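Local coordinates for Tv2483 (Treponema vincentii, PDB 6DET), which binds L-arginine with high selectivity as the lipoprotein solute-binding component of what is probably an ABC-type amino-acid importer, at residues E180-G185 with P205-I210. Sequence-based numbering, arbitrary orientation.
Sequences EALDSG and PQYSII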
ATOM      1  N   GLU A 180      -7.255  15.237  -8.825  1.00 45.41           N
ATOM      2  CA  GLU A 180      -8.039  16.468  -8.925  1.00 53.99           C
ATOM      3  C   GLU A 180      -7.135  17.690  -8.915  1.00 49.52           C
ATOM      4  O   GLU A 180      -7.365  18.646  -9.666  1.00 50.84           O
ATOM      5  CB  GLU A 180      -9.036  16.560  -7.775  1.00 77.60           C
ATOM      6  CG  GLU A 180     -10.178  15.578  -7.856  1.00101.94           C
ATOM      7  CD  GLU A 180     -10.937  15.469  -6.547  1.00 93.40           C
ATOM      8  OE1 GLU A 180     -10.733  16.326  -5.658  1.00 86.19           O
ATOM      9  OE2 GLU A 180     -11.735  14.519  -6.409  1.00 83.28           O
ATOM     10  N   ALA A 181      -6.121  17.696  -8.049  1.00 51.71           N
ATOM     11  CA  ALA A 181      -5.184  18.814  -8.025  1.00 53.88           C
ATOM     12  C   ALA A 181      -4.373  18.856  -9.313  1.00 54.80           C
ATOM     13  O   ALA A 181      -4.071  19.937  -9.830  1.00 50.15           O
ATOM     14  CB  ALA A 181      -4.269  18.703  -6.807  1.00 46.70           C
ATOM     15  N   LEU A 182      -4.039  17.681  -9.857  1.00 55.37           N
ATOM     16  CA  LEU A 182      -3.310  17.624 -11.118  1.00 49.21           C
ATOM     17  C   LEU A 182      -4.162  18.158 -12.262  1.00 57.49           C
ATOM     18  O   LEU A 182      -3.666  18.905 -13.117  1.00 55.74           O
ATOM     19  CB  LEU A 182      -2.851  16.187 -11.404  1.00 44.50           C
ATOM     20  CG  LEU A 182      -1.822  16.027 -12.523  1.00 52.75           C
ATOM     21  CD1 LEU A 182      -0.553  16.803 -12.207  1.00 51.95           C
ATOM     22  CD2 LEU A 182      -1.501  14.570 -12.782  1.00 55.80           C
ATOM     23  N   ASP A 183      -5.443  17.787 -12.296  1.00 55.27           N
ATOM     24  CA  ASP A 183      -6.360  18.387 -13.263  1.00 59.30           C
ATOM     25  C   ASP A 183      -6.565  19.870 -12.977  1.00 60.05           C
ATOM     26  O   ASP A 183      -6.739  20.667 -13.908  1.00 63.63           O
ATOM     27  CB  ASP A 183      -7.704  17.646 -13.236  1.00 55.40           C
ATOM     28  CG  ASP A 183      -7.568  16.149 -13.514  1.00 60.11           C
ATOM     29  OD1 ASP A 183      -6.529  15.712 -14.058  1.00 58.44           O
ATOM     30  OD2 ASP A 183      -8.512  15.399 -13.184  1.00 61.25           O
ATOM     31  N   SER A 184      -6.528  20.259 -11.699  1.00 73.01           N
ATOM     32  CA  SER A 184      -6.832  21.635 -11.314  1.00 71.34           C
ATOM     33  C   SER A 184      -5.708  22.597 -11.664  1.00 70.39           C
ATOM     34  O   SER A 184      -5.968  23.766 -11.930  1.00 69.42           O
ATOM     35  CB  SER A 184      -7.087  21.725  -9.805  1.00 72.26           C
ATOM     36  OG  SER A 184      -8.278  21.068  -9.416  1.00 74.53           O
ATOM     37  N   GLY A 185      -4.455  22.149 -11.628  1.00 59.67           N
ATOM     38  CA  GLY A 185      -3.344  23.077 -11.594  1.00 56.89           C
ATOM     39  C   GLY A 185      -2.946  23.502 -10.197  1.00 62.19           C
ATOM     40  O   GLY A 185      -2.077  24.373 -10.050  1.00 59.66           O
ATOM     41  N   PRO A 205      -4.440   7.976 -20.523  1.00142.73           N
ATOM     42  CA  PRO A 205      -3.189   8.568 -21.021  1.00116.10           C
ATOM     43  C   PRO A 205      -3.202  10.077 -21.204  1.00 96.65           C
ATOM     44  O   PRO A 205      -2.337  10.616 -21.902  1.00 78.90           O
ATOM     45  CB  PRO A 205      -3.020   7.888 -22.375  1.00107.50           C
ATOM     46  CG  PRO A 205      -4.377   7.839 -22.843  1.00118.51           C
ATOM     47  CD  PRO A 205      -5.160   7.332 -21.631  1.00131.28           C
ATOM     48  N   GLN A 206      -4.185  10.767 -20.629  1.00 84.03           N
ATOM     49  CA  GLN A 206      -4.085  12.206 -20.433  1.00 69.48           C
ATOM     50  C   GLN A 206      -2.962  12.506 -19.446  1.00 70.29           C
ATOM     51  O   GLN A 206      -2.668  13.669 -19.157  1.00 58.57           O
ATOM     52  CB  GLN A 206      -5.413  12.771 -19.916  1.00 72.38           C
ATOM     53  CG  GLN A 206      -5.913  12.133 -18.631  1.00 86.39           C
ATOM     54  CD  GLN A 206      -7.162  12.794 -18.092  1.00109.72           C
ATOM     55  OE1 GLN A 206      -7.231  14.017 -17.970  1.00143.86           O
ATOM     56  NE2 GLN A 206      -8.163  11.987 -17.770  1.00 96.19           N
ATOM     57  N   TYR A 207      -2.344  11.461 -18.905  1.00 81.90           N
ATOM     58  CA  TYR A 207      -1.330  11.590 -17.877  1.00 72.05           C
ATOM     59  C   TYR A 207      -0.012  11.029 -18.388  1.00 75.08           C
ATOM     60  O   TYR A 207       0.016  10.095 -19.194  1.00 88.52           O
ATOM     61  CB  TYR A 207      -1.755  10.859 -16.592  1.00 56.53           C
ATOM     62  CG  TYR A 207      -3.001  11.439 -15.957  1.00 48.41           C
ATOM     63  CD1 TYR A 207      -3.075  12.786 -15.640  1.00 55.25           C
ATOM     64  CD2 TYR A 207      -4.108  10.648 -15.692  1.00 53.67           C
ATOM     65  CE1 TYR A 207      -4.216  13.329 -15.058  1.00 47.72           C
ATOM     66  CE2 TYR A 207      -5.257  11.183 -15.102  1.00 49.15           C
ATOM     67  CZ  TYR A 207      -5.300  12.528 -14.800  1.00 47.41           C
ATOM     68  OH  TYR A 207      -6.422  13.079 -14.228  1.00 51.53           O
ATOM     69  N   SER A 208       1.079  11.614 -17.916  1.00 60.62           N
ATOM     70  CA  SER A 208       2.418  11.208 -18.303  1.00 65.09           C
ATOM     71  C   SER A 208       3.175  10.757 -17.064  1.00 44.74           C
ATOM     72  O   SER A 208       3.060  11.366 -15.997  1.00 52.43           O
ATOM     73  CB  SER A 208       3.162  12.356 -19.007  1.00 67.22           C
ATOM     74  OG  SER A 208       4.556  12.100 -19.069  1.00 64.22           O
ATOM     75  N   ILE A 209       3.919   9.678 -17.194  1.00 50.06           N
ATOM     76  CA  ILE A 209       4.775   9.201 -16.122  1.00 41.85           C
ATOM     77  C   ILE A 209       6.215   9.582 -16.427  1.00 53.53           C
ATOM     78  O   ILE A 209       6.739   9.278 -17.509  1.00 52.64           O
ATOM     79  CB  ILE A 209       4.648   7.678 -15.930  1.00 45.84           C
ATOM     80  CG1 ILE A 209       3.215   7.278 -15.595  1.00 49.91           C
ATOM     81  CG2 ILE A 209       5.566   7.205 -14.817  1.00 50.07           C
ATOM     82  CD1 ILE A 209       2.976   5.776 -15.745  1.00 56.60           C
ATOM     83  N   ILE A 210       6.863  10.240 -15.468  1.00 41.93           N
ATOM     84  CA  ILE A 210       8.293  10.489 -15.594  1.00 50.15           C
ATOM     85  C   ILE A 210       9.038   9.161 -15.576  1.00 53.52           C
ATOM     86  O   ILE A 210       8.851   8.337 -14.672  1.00 42.27           O
ATOM     87  CB  ILE A 210       8.777  11.416 -14.471  1.00 54.61           C
ATOM     88  CG1 ILE A 210       8.008  12.745 -14.489  1.00 48.14           C
ATOM     89  CG2 ILE A 210      10.270  11.651 -14.593  1.00 72.44           C
ATOM     90  CD1 ILE A 210       8.064  13.482 -15.790  1.00 54.04           C
TER
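The ring of Y207 meets the carboxylate of D183 at its hydroxyl edge: D183 OD1 lies near the ring plane, and the two flat groups are only 5° from coplanar. One face of the ring is covered by its own neighbour, Q206, whose CG sits 3.6 Å above the plane and over the ring centre. L182 comes to the ring obliquely, CD2 reaching 3.7 Å from Y207 CD1 and 3.8 Å from Y207 CE1. This is helix-on-sheet packing in one α/β lobe of a family 3 solute-binding protein, between the C-terminal part of helix 175-184 and strand 207-209. That strand pairs antiparallel with strand 120-129; backbone hydrogen bonds tie S208 and I210 to its T128 and V126, and Q206 to A130 just beyond it.

A single hydrogen bond links the segments, Y207 OH donating to D183 OD1 at 2.6 Å. The acceptor uses its syn lone pair, on the side of the other carboxylate oxygen, which explains why D183 OD2 is also as near as 3.3 Å to Y207 OH. The apolar half of the contact continues beyond the pair: L182 and Y207 both touch L129, and Y179, one helical turn before D183, meets the Y207 ring with planes at about 55°. The CB of L182 already points at the strand, and with CG trans to the backbone N (chi1 -167°) the chain carries CD2 up to the ring. At the helix end, E180 O accepts from S184 N at 2.7 Å and, from the opposite face of its carbonyl plane, from S184 OG at 2.6 Å.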